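Local atomic coordinates of alpha-L-rhamnosidase (Aspergillus terreus, PDB entry 6GSZ), a protein that probably hydrolyses terminal non-reducing alpha-L-rhamnose residues from alpha-L-rhamnosides, and binds calcium ions. Residues Q38-I43 / R56-D61; I259-Y264 / P391-H396; I263-E268 / Q372-D377. All coordinates share one frame; numbering follows the deposited sequence. Where two conformers were deposited one is given.

Contact 1 (Q38-I43 / R56-D61); sequences QRAYEI and RSESSD. With CA (calcium ion), chain I.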
loop_
_atom_site.group_PDB
_atom_site.type_symbol
_atom_site.label_atom_id
_atom_site.label_comp_id
_atom_site.label_asym_id
_atom_site.label_seq_id
_atom_site.Cartn_x
_atom_site.Cartn_y
_atom_site.Cartn_z
ATOM N N GLN A 38 -22.177 2.219 -22.565
ATOM C CA GLN A 38 -22.505 3.628 -22.569
ATOM C C GLN A 38 -22.315 4.233 -23.972
ATOM O O GLN A 38 -21.320 3.951 -24.638
ATOM C CB GLN A 38 -21.536 4.313 -21.582
ATOM C CG GLN A 38 -21.747 5.824 -21.453
ATOM C CD GLN A 38 -20.754 6.418 -20.502
ATOM O OE1 GLN A 38 -20.931 6.318 -19.276
ATOM N NE2 GLN A 38 -19.740 7.065 -21.083
ATOM N N ARG A 39 -23.252 5.105 -24.393
ATOM C CA ARG A 39 -23.030 5.897 -25.576
ATOM C C ARG A 39 -22.741 7.373 -25.277
ATOM O O ARG A 39 -22.127 8.044 -26.115
ATOM C CB ARG A 39 -24.174 5.764 -26.574
ATOM C CG ARG A 39 -25.497 6.329 -26.090
ATOM C CD ARG A 39 -26.540 6.311 -27.217
ATOM N NE ARG A 39 -26.013 6.842 -28.473
ATOM C CZ ARG A 39 -25.675 6.125 -29.561
ATOM N NH1 ARG A 39 -25.871 4.807 -29.632
ATOM N NH2 ARG A 39 -25.131 6.757 -30.587
ATOM N N ALA A 40 -23.152 7.871 -24.097
ATOM C CA ALA A 40 -22.985 9.291 -23.814
ATOM C C ALA A 40 -23.076 9.483 -22.313
ATOM O O ALA A 40 -23.542 8.615 -21.588
ATOM C CB ALA A 40 -24.041 10.134 -24.494
ATOM N N TYR A 41 -22.614 10.642 -21.863
ATOM C CA TYR A 41 -22.740 11.037 -20.458
ATOM C C TYR A 41 -23.006 12.537 -20.395
ATOM O O TYR A 41 -22.711 13.294 -21.297
ATOM C CB TYR A 41 -21.514 10.635 -19.641
ATOM C CG TYR A 41 -20.217 11.265 -20.058
ATOM C CD1 TYR A 41 -19.872 12.539 -19.623
ATOM C CD2 TYR A 41 -19.268 10.559 -20.786
ATOM C CE1 TYR A 41 -18.651 13.110 -19.945
ATOM C CE2 TYR A 41 -18.043 11.110 -21.090
ATOM C CZ TYR A 41 -17.697 12.369 -20.625
ATOM O OH TYR A 41 -16.458 12.902 -20.950
ATOM N N GLU A 42 -23.524 12.928 -19.226
ATOM C CA GLU A 42 -23.680 14.320 -18.840
ATOM C C GLU A 42 -23.009 14.505 -17.475
ATOM O O GLU A 42 -23.229 13.718 -16.565
ATOM C CB GLU A 42 -25.156 14.734 -18.803
ATOM C CG GLU A 42 -25.721 14.921 -20.194
ATOM C CD GLU A 42 -27.177 15.330 -20.231
ATOM O OE1 GLU A 42 -27.818 15.309 -19.177
ATOM O OE2 GLU A 42 -27.675 15.586 -21.359
ATOM N N ILE A 43 -22.215 15.564 -17.391
ATOM C CA ILE A 43 -21.610 15.999 -16.115
ATOM C C ILE A 43 -22.191 17.379 -15.786
ATOM O O ILE A 43 -22.053 18.315 -16.562
ATOM C CB ILE A 43 -20.078 16.058 -16.181
ATOM C CG1 ILE A 43 -19.468 14.722 -16.569
ATOM C CG2 ILE A 43 -19.548 16.541 -14.828
ATOM C CD1 ILE A 43 -17.955 14.702 -16.753
ATOM N N ARG A 56 -22.515 17.673 -22.016
ATOM C CA ARG A 56 -22.798 16.343 -22.624
ATOM C C ARG A 56 -21.642 15.948 -23.543
ATOM O O ARG A 56 -21.126 16.765 -24.311
ATOM C CB ARG A 56 -24.084 16.380 -23.458
ATOM C CG ARG A 56 -24.487 15.009 -24.001
ATOM C CD ARG A 56 -25.862 14.880 -24.638
ATOM N NE ARG A 56 -26.110 13.497 -25.064
ATOM C CZ ARG A 56 -27.081 12.702 -24.591
ATOM N NH1 ARG A 56 -27.797 13.068 -23.535
ATOM N NH2 ARG A 56 -27.363 11.561 -25.201
ATOM N N SER A 57 -21.265 14.673 -23.448
ATOM C CA SER A 57 -20.264 14.047 -24.313
ATOM C C SER A 57 -20.871 12.806 -24.944
ATOM O O SER A 57 -21.388 11.975 -24.230
ATOM C CB SER A 57 -19.051 13.625 -23.537
ATOM O OG SER A 57 -18.310 14.735 -23.053
ATOM N N GLU A 58 -20.717 12.687 -26.260
ATOM C CA GLU A 58 -20.871 11.408 -26.978
ATOM C C GLU A 58 -19.573 10.648 -26.763
ATOM O O GLU A 58 -18.527 11.106 -27.225
ATOM C CB GLU A 58 -21.121 11.672 -28.455
ATOM C CG GLU A 58 -21.570 10.472 -29.218
ATOM C CD GLU A 58 -22.980 9.991 -28.941
ATOM O OE1 GLU A 58 -23.786 10.736 -28.276
ATOM O OE2 GLU A 58 -23.285 8.851 -29.465
ATOM N N SER A 59 -19.649 9.614 -25.930
ATOM C CA SER A 59 -18.476 8.882 -25.485
ATOM C C SER A 59 -18.917 7.622 -24.760
ATOM O O SER A 59 -19.830 7.693 -23.929
ATOM C CB SER A 59 -17.664 9.724 -24.536
ATOM O OG SER A 59 -16.568 8.977 -24.009
ATOM N N SER A 60 -18.194 6.521 -24.995
ATOM C CA SER A 60 -18.396 5.327 -24.194
ATOM C C SER A 60 -17.512 5.319 -22.948
ATOM O O SER A 60 -17.625 4.409 -22.182
ATOM C CB SER A 60 -18.125 4.095 -24.986
ATOM O OG SER A 60 -16.733 3.940 -25.199
ATOM N N ASP A 61 -16.650 6.317 -22.774
ATOM C CA ASP A 61 -15.679 6.276 -21.653
ATOM C C ASP A 61 -16.335 6.698 -20.333
ATOM O O ASP A 61 -17.032 7.723 -20.269
ATOM C CB ASP A 61 -14.503 7.185 -21.963
ATOM C CG ASP A 61 -13.226 6.909 -21.191
ATOM O OD1 ASP A 61 -13.148 5.931 -20.448
ATOM O OD2 ASP A 61 -12.288 7.630 -21.399
HETATM CA CA CA I . -10.747 6.310 -20.043
HETATM O O HOH W 1 -21.120 7.188 -28.405
HETATM O O HOH W 2 -26.335 10.094 -27.653
HETATM O O HOH W 3 -15.670 13.214 -23.610
HETATM O O HOH W 4 -9.481 8.388 -20.246
HETATM O O HOH W 5 -8.736 5.638 -18.826
HETATM O O HOH W 6 -10.991 3.926 -19.927
HETATM O O HOH W 7 -9.792 5.653 -22.155
#
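Arg56 reaches over the adjacent strand and meets Tyr41, Glu42 and Ala40 in turn. Its CB packs on Glu42 CG at 3.9 Å, and its CG sits 3.7 Å from Tyr41 O. CD passes close to the Glu42 carboxylate, after which the extended chain carries NE to the neighbourhood of the Ala40 methyl. That methyl covers one face of the guanidinium, with Ala40 CB 3.7 Å from Arg56 NH2, while Phe85 adds a cation-pi contact. In the guanidinium plane, Arg56 NH1 forms a weak salt bridge to Glu42 OE2 at 3.3 Å, the two planar groups turned 78° apart; Glu42 OE1 is paired with Arg83. NH2 donates to a water that in turn donates to Glu58 OE1.

The two segments belong to the antiparallel hairpin of strands 38-46 and 53-58 at one edge of the sheet in the N-terminal immunoglobulin-like domain. Tyr41 and Ser57 form a hydrogen-bonded pair in it, and a classic beta bulge places Arg39 and Ala40 opposite Phe85 on the next strand. On the other face, Ser57 CB rests over the Tyr41 ring in a CH-pi contact, 3.7 Å from the Tyr41 centroid.

Beyond the paired strands, the amide of Gln38 holds the turning chain: NE2 donates to Ser59 O at 2.9 Å (162° at hydrogen) and, less straight, to Asp61 O. OE1 of the same buried amide is engaged by Ser84 and Trp27. Ser59 OG accepts from Asp61 N in an ST turn, and the Asp61 carboxylate binds calcium through both oxygens, OD1 at 2.5 Å.

Contact 2 (I259-Y264 / P391-H396); sequences ISSEIY and PSFTYH. With CA (calcium ion), chain B.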
loop_
_atom_site.group_PDB
_atom_site.type_symbol
_atom_site.label_atom_id
_atom_site.label_comp_id
_atom_site.label_asym_id
_atom_site.label_seq_id
_atom_site.Cartn_x
_atom_site.Cartn_y
_atom_site.Cartn_z
ATOM N N ILE A 259 6.504 12.112 26.574
ATOM C CA ILE A 259 7.918 12.244 26.877
ATOM C C ILE A 259 8.765 11.905 25.652
ATOM O O ILE A 259 9.742 12.589 25.334
ATOM C CB ILE A 259 8.305 11.356 28.078
ATOM C CG1 ILE A 259 7.424 11.646 29.293
ATOM C CG2 ILE A 259 9.773 11.515 28.408
ATOM C CD1 ILE A 259 7.403 13.098 29.727
ATOM N N SER A 260 8.390 10.796 24.981
ATOM C CA SER A 260 9.049 10.388 23.757
ATOM C C SER A 260 8.029 9.618 22.927
ATOM O O SER A 260 7.159 8.978 23.483
ATOM C CB SER A 260 10.295 9.568 23.999
ATOM O OG SER A 260 9.974 8.405 24.709
ATOM N N SER A 261 8.170 9.693 21.611
ATOM C CA SER A 261 7.299 8.888 20.717
ATOM C C SER A 261 8.038 8.628 19.412
ATOM O O SER A 261 8.330 9.577 18.702
ATOM C CB SER A 261 5.965 9.598 20.515
ATOM O OG SER A 261 5.023 8.722 19.914
ATOM N N GLU A 262 8.401 7.366 19.207
ATOM C CA GLU A 262 9.366 6.954 18.178
ATOM C C GLU A 262 8.746 5.791 17.411
ATOM O O GLU A 262 8.151 4.922 18.007
ATOM C CB GLU A 262 10.674 6.483 18.813
ATOM C CG GLU A 262 11.297 7.485 19.744
ATOM C CD GLU A 262 12.546 6.912 20.347
ATOM O OE1 GLU A 262 13.522 6.661 19.581
ATOM O OE2 GLU A 262 12.562 6.777 21.620
ATOM N N ILE A 263 8.934 5.814 16.085
ATOM C CA ILE A 263 8.416 4.771 15.180
ATOM C C ILE A 263 8.826 3.399 15.736
ATOM O O ILE A 263 7.996 2.489 15.929
ATOM C CB ILE A 263 8.930 4.983 13.733
ATOM C CG1 ILE A 263 8.436 6.296 13.105
ATOM C CG2 ILE A 263 8.597 3.797 12.848
ATOM C CD1 ILE A 263 6.932 6.445 12.992
ATOM N N TYR A 264 10.150 3.224 15.935
ATOM C CA TYR A 264 10.666 1.894 16.323
ATOM C C TYR A 264 10.505 1.597 17.808
ATOM O O TYR A 264 10.017 0.524 18.229
ATOM C CB TYR A 264 12.130 1.684 15.948
ATOM C CG TYR A 264 12.450 1.698 14.470
ATOM C CD1 TYR A 264 11.503 1.455 13.467
ATOM C CD2 TYR A 264 13.740 1.985 14.076
ATOM C CE1 TYR A 264 11.882 1.479 12.130
ATOM C CE2 TYR A 264 14.128 1.991 12.759
ATOM C CZ TYR A 264 13.189 1.735 11.761
ATOM O OH TYR A 264 13.597 1.793 10.453
ATOM N N PRO A 391 -1.208 5.757 21.693
ATOM C CA PRO A 391 -0.010 6.506 21.321
ATOM C C PRO A 391 -0.292 7.383 20.106
ATOM O O PRO A 391 -1.242 7.114 19.331
ATOM C CB PRO A 391 1.037 5.433 21.042
ATOM C CG PRO A 391 0.190 4.229 20.616
ATOM C CD PRO A 391 -1.104 4.315 21.410
ATOM N N SER A 392 0.590 8.350 19.882
ATOM C CA SER A 392 0.403 9.357 18.840
ATOM C C SER A 392 1.349 9.216 17.658
ATOM O O SER A 392 0.913 9.398 16.502
ATOM C CB SER A 392 0.573 10.751 19.428
ATOM O OG SER A 392 -0.487 11.066 20.313
ATOM N N PHE A 393 2.607 8.871 17.886
ATOM C CA PHE A 393 3.610 8.954 16.792
ATOM C C PHE A 393 4.458 7.686 16.684
ATOM O O PHE A 393 5.625 7.733 16.217
ATOM C CB PHE A 393 4.495 10.186 16.964
ATOM C CG PHE A 393 3.707 11.465 17.117
ATOM C CD1 PHE A 393 2.874 11.921 16.106
ATOM C CD2 PHE A 393 3.756 12.202 18.310
ATOM C CE1 PHE A 393 2.148 13.094 16.258
ATOM C CE2 PHE A 393 3.007 13.362 18.464
ATOM C CZ PHE A 393 2.219 13.818 17.432
ATOM N N THR A 394 3.866 6.552 17.053
ATOM C CA THR A 394 4.540 5.266 16.895
ATOM C C THR A 394 3.564 4.296 16.226
ATOM O O THR A 394 2.372 4.541 16.174
ATOM C CB THR A 394 5.033 4.720 18.249
ATOM O OG1 THR A 394 5.858 3.571 18.053
ATOM C CG2 THR A 394 3.892 4.308 19.144
ATOM N N TYR A 395 4.080 3.122 15.832
ATOM C CA TYR A 395 3.185 2.025 15.504
ATOM C C TYR A 395 3.953 0.725 15.704
ATOM O O TYR A 395 5.183 0.747 15.699
ATOM C CB TYR A 395 2.592 2.146 14.082
ATOM C CG TYR A 395 3.498 1.879 12.906
ATOM C CD1 TYR A 395 4.371 2.792 12.340
ATOM C CD2 TYR A 395 3.377 0.665 12.245
ATOM C CE1 TYR A 395 5.044 2.533 11.154
ATOM C CE2 TYR A 395 4.080 0.376 11.090
ATOM C CZ TYR A 395 4.894 1.318 10.518
ATOM O OH TYR A 395 5.531 1.090 9.323
ATOM N N HIS A 396 3.211 -0.378 15.834
ATOM C CA HIS A 396 3.820 -1.672 16.099
ATOM C C HIS A 396 3.165 -2.747 15.224
ATOM O O HIS A 396 2.010 -2.623 14.865
ATOM C CB HIS A 396 3.663 -2.049 17.571
ATOM C CG HIS A 396 3.851 -0.948 18.553
ATOM N ND1 HIS A 396 5.023 -0.233 18.690
ATOM C CD2 HIS A 396 2.958 -0.439 19.411
ATOM C CE1 HIS A 396 4.843 0.641 19.691
ATOM N NE2 HIS A 396 3.598 0.526 20.160
HETATM CA CA CA B . -2.804 11.005 19.568
HETATM O O HOH W 8 7.684 9.509 15.937
HETATM O O HOH W 9 7.405 0.250 17.419
HETATM O O HOH W 10 -3.204 12.211 21.126
HETATM O O HOH W 11 -3.894 9.429 20.713
#
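Thr394 and Glu262 make the short bond at the centre of this buried junction, where the end of strand 258-262 meets the irregular loop leading from strand 387-389 to strand 396-398. The first segment falls in the family's N-terminal domain range and the second in its concanavalin-like range, so the contact joins two beta-rich parts of the chain.

The tight part is polar. Thr394 OG1 is anti to its own backbone N (chi1 -171°), which places it 2.7 Å from Glu262 O; the hydroxyl donates there, tilted 28° from the carbonyl plane. Thr394 OG1 also lies 3.2 Å from Ile263 O, a weak second contact. Nearby, Ser261 OG accepts a weak, bent bond from Phe393 N (130° at hydrogen) and touches the base of the phenylalanine side chain, with Phe393 CB 3.3 Å from Ser261 OG. The stronger partner of this hydroxyl is Glu267 OE1, and Glu267 also accepts from Ser392 N, so one carboxylate steadies both sides of the contact. Tyr395 N is buried here without a polar partner in the model.

Elsewhere the backbones are bridged by water rather than by direct bonds. One water donates to both Ser261 O and Phe393 O. Another, in the plane of the His396 imidazole and 2.7 Å from His396 ND1, also meets Ile263 O and Tyr264 O. The Tyr395 ring stacks with Phe455, and its CE1 meets Ile263 CG2 at 4.1 Å.

The loop's other flank turns to a calcium ion. Ser392 CB covers one face of the Phe393 ring near its rim, while Ser392 OG coordinates the metal at 2.4 Å alongside Glu158.

Contact 3 (I263-E268 / Q372-D377); sequences IYDGEE and QAKATD. With CA (calcium ion), chain O.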
loop_
_atom_site.group_PDB
_atom_site.type_symbol
_atom_site.label_atom_id
_atom_site.label_comp_id
_atom_site.label_asym_id
_atom_site.label_seq_id
_atom_site.Cartn_x
_atom_site.Cartn_y
_atom_site.Cartn_z
ATOM N N ILE A 263 8.934 5.814 16.085
ATOM C CA ILE A 263 8.416 4.771 15.180
ATOM C C ILE A 263 8.826 3.399 15.736
ATOM O O ILE A 263 7.996 2.489 15.929
ATOM C CB ILE A 263 8.930 4.983 13.733
ATOM C CG1 ILE A 263 8.436 6.296 13.105
ATOM C CG2 ILE A 263 8.597 3.797 12.848
ATOM C CD1 ILE A 263 6.932 6.445 12.992
ATOM N N TYR A 264 10.150 3.224 15.935
ATOM C CA TYR A 264 10.666 1.894 16.323
ATOM C C TYR A 264 10.505 1.597 17.808
ATOM O O TYR A 264 10.017 0.524 18.229
ATOM C CB TYR A 264 12.130 1.684 15.948
ATOM C CG TYR A 264 12.450 1.698 14.470
ATOM C CD1 TYR A 264 11.503 1.455 13.467
ATOM C CD2 TYR A 264 13.740 1.985 14.076
ATOM C CE1 TYR A 264 11.882 1.479 12.130
ATOM C CE2 TYR A 264 14.128 1.991 12.759
ATOM C CZ TYR A 264 13.189 1.735 11.761
ATOM O OH TYR A 264 13.597 1.793 10.453
ATOM N N ASP A 265 10.945 2.529 18.662
ATOM C CA ASP A 265 11.032 2.169 20.072
ATOM C C ASP A 265 9.717 2.291 20.848
ATOM O O ASP A 265 9.552 1.594 21.841
ATOM C CB ASP A 265 12.170 2.894 20.777
ATOM C CG ASP A 265 13.558 2.331 20.471
ATOM O OD1 ASP A 265 13.653 1.201 19.893
ATOM O OD2 ASP A 265 14.562 3.052 20.771
ATOM N N GLY A 266 8.783 3.127 20.401
ATOM C CA GLY A 266 7.496 3.290 21.030
ATOM C C GLY A 266 7.364 4.652 21.708
ATOM O O GLY A 266 8.120 5.579 21.463
ATOM N N GLU A 267 6.355 4.742 22.554
ATOM C CA GLU A 267 5.936 6.005 23.169
ATOM C C GLU A 267 5.944 5.878 24.701
ATOM O O GLU A 267 5.384 4.909 25.251
ATOM C CB GLU A 267 4.526 6.401 22.729
ATOM C CG GLU A 267 4.028 7.645 23.437
ATOM C CD GLU A 267 2.839 8.334 22.789
ATOM O OE1 GLU A 267 2.881 8.506 21.526
ATOM O OE2 GLU A 267 1.836 8.582 23.525
ATOM N N GLU A 268 6.541 6.890 25.363
ATOM C CA GLU A 268 6.466 7.100 26.824
ATOM C C GLU A 268 5.557 8.322 27.039
ATOM O O GLU A 268 5.855 9.413 26.535
ATOM C CB GLU A 268 7.841 7.302 27.430
ATOM C CG GLU A 268 7.768 7.629 28.905
ATOM C CD GLU A 268 9.088 7.799 29.633
ATOM O OE1 GLU A 268 10.151 7.484 29.093
ATOM O OE2 GLU A 268 9.033 8.241 30.802
ATOM N N GLN A 372 16.880 -3.699 16.849
ATOM C CA GLN A 372 16.962 -2.414 17.610
ATOM C C GLN A 372 15.645 -1.633 17.432
ATOM O O GLN A 372 15.677 -0.465 17.002
ATOM C CB GLN A 372 18.182 -1.604 17.166
ATOM C CG GLN A 372 19.492 -2.265 17.566
ATOM C CD GLN A 372 20.680 -1.349 17.412
ATOM O OE1 GLN A 372 21.601 -1.647 16.665
ATOM N NE2 GLN A 372 20.643 -0.227 18.113
ATOM N N ALA A 373 14.518 -2.277 17.742
ATOM C CA ALA A 373 13.190 -1.665 17.830
ATOM C C ALA A 373 12.530 -2.184 19.109
ATOM O O ALA A 373 12.154 -3.367 19.158
ATOM C CB ALA A 373 12.372 -2.035 16.612
ATOM N N LYS A 374 12.401 -1.330 20.128
ATOM C CA LYS A 374 11.860 -1.829 21.400
ATOM C C LYS A 374 10.370 -2.171 21.316
ATOM O O LYS A 374 9.908 -2.995 22.091
ATOM C CB LYS A 374 12.111 -0.848 22.535
ATOM C CG LYS A 374 13.583 -0.641 22.849
ATOM C CD LYS A 374 13.813 0.301 24.009
ATOM C CE LYS A 374 15.273 0.681 24.128
ATOM N NZ LYS A 374 15.452 1.764 25.124
ATOM N N ALA A 375 9.610 -1.478 20.441
ATOM C CA ALA A 375 8.142 -1.684 20.302
ATOM C C ALA A 375 7.468 -1.745 21.677
ATOM O O ALA A 375 6.665 -2.639 21.940
ATOM C CB ALA A 375 7.822 -2.924 19.463
ATOM N N THR A 376 7.869 -0.796 22.547
ATOM C CA THR A 376 7.450 -0.760 23.943
ATOM C C THR A 376 6.879 0.616 24.272
ATOM O O THR A 376 7.563 1.623 24.069
ATOM C CB THR A 376 8.618 -1.119 24.853
ATOM O OG1 THR A 376 9.040 -2.458 24.588
ATOM C CG2 THR A 376 8.290 -0.995 26.328
ATOM N N ASP A 377 5.641 0.610 24.770
ATOM C CA ASP A 377 5.000 1.830 25.211
ATOM C C ASP A 377 4.901 1.828 26.736
ATOM O O ASP A 377 4.705 0.777 27.346
ATOM C CB ASP A 377 3.631 1.990 24.576
ATOM C CG ASP A 377 3.670 2.022 23.059
ATOM O OD1 ASP A 377 4.714 2.488 22.475
ATOM O OD2 ASP A 377 2.662 1.577 22.473
HETATM CA CA CA O . 11.184 7.450 31.246
HETATM O O HOH W 12 12.743 6.944 33.006
HETATM O O HOH W 13 11.707 9.688 31.200
#
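Tyr264 and Asp265 present successive carbonyls to the backbone N-H groups of Ala375 and Thr376 as the two segments run in nearly the same direction, 23° apart between CA 264 to 267 and CA 372 to 377. This is the entry to the parallel pairing of strands 266-270 and 376-380. Ala375 N approaches in the plane of the Tyr264 carbonyl, whereas Thr376 N, 3.0 Å from Asp265 O, comes from above that carbonyl's plane.

Two aspartates extend the pattern by accepting from the opposite backbone. Asp265 CG is anti to the carbonyl carbon (chi1 -76°), and OD1 takes Lys374 N at 2.8 Å on its anti side. The aliphatic part of the lysine lies across the carboxylate, Lys374 CG being 3.5 Å from Asp265 OD1. From the other segment, Asp377 OD1 accepts Glu267 N at 2.8 Å, also on the anti side; its OD2 is bonded to His396. Asp377 OD1 also lies 3.2 Å from Gly266 CA, and the glycine's positive phi of 110° belongs to a backbone form that calls for this residue.

Tyr264 CB packs against Ala373 CB at 3.8 Å, while its hydroxyl is hydrogen-bonded to Glu466 O and Gly214 N. Glu466 itself lines the pocket occupied by glucose in the crystal, linking this junction to the ligand site. Past the pairing, Glu268 binds calcium through both carboxylate oxygens.

Asp265 OD1 also pairs with Arg212, so this one oxygen is shared between a cation and a backbone N-H; the pairing probably favours the ionised carboxylate.

In the fold
From the N terminus, contact 1 closes first: the hairpin of strands 38-46 and 53-58 in the immunoglobulin-like domain, complete well before the others begin and about 50 Å, centre to centre, from contact 2. Contacts 2 and 3 both start from the chain around 259-268. Contact 3 closes a connection of 103 residues when 372-377 returns beside 263-268; 391-396 then arrives to close contact 2, so the shorter connection nests inside the longer one, their first segments overlapping at Ile263 and Tyr264. With centres about 6 Å apart, the two tie a part of the N-terminal domain range to the concanavalin-like range, around a shared beta sheet.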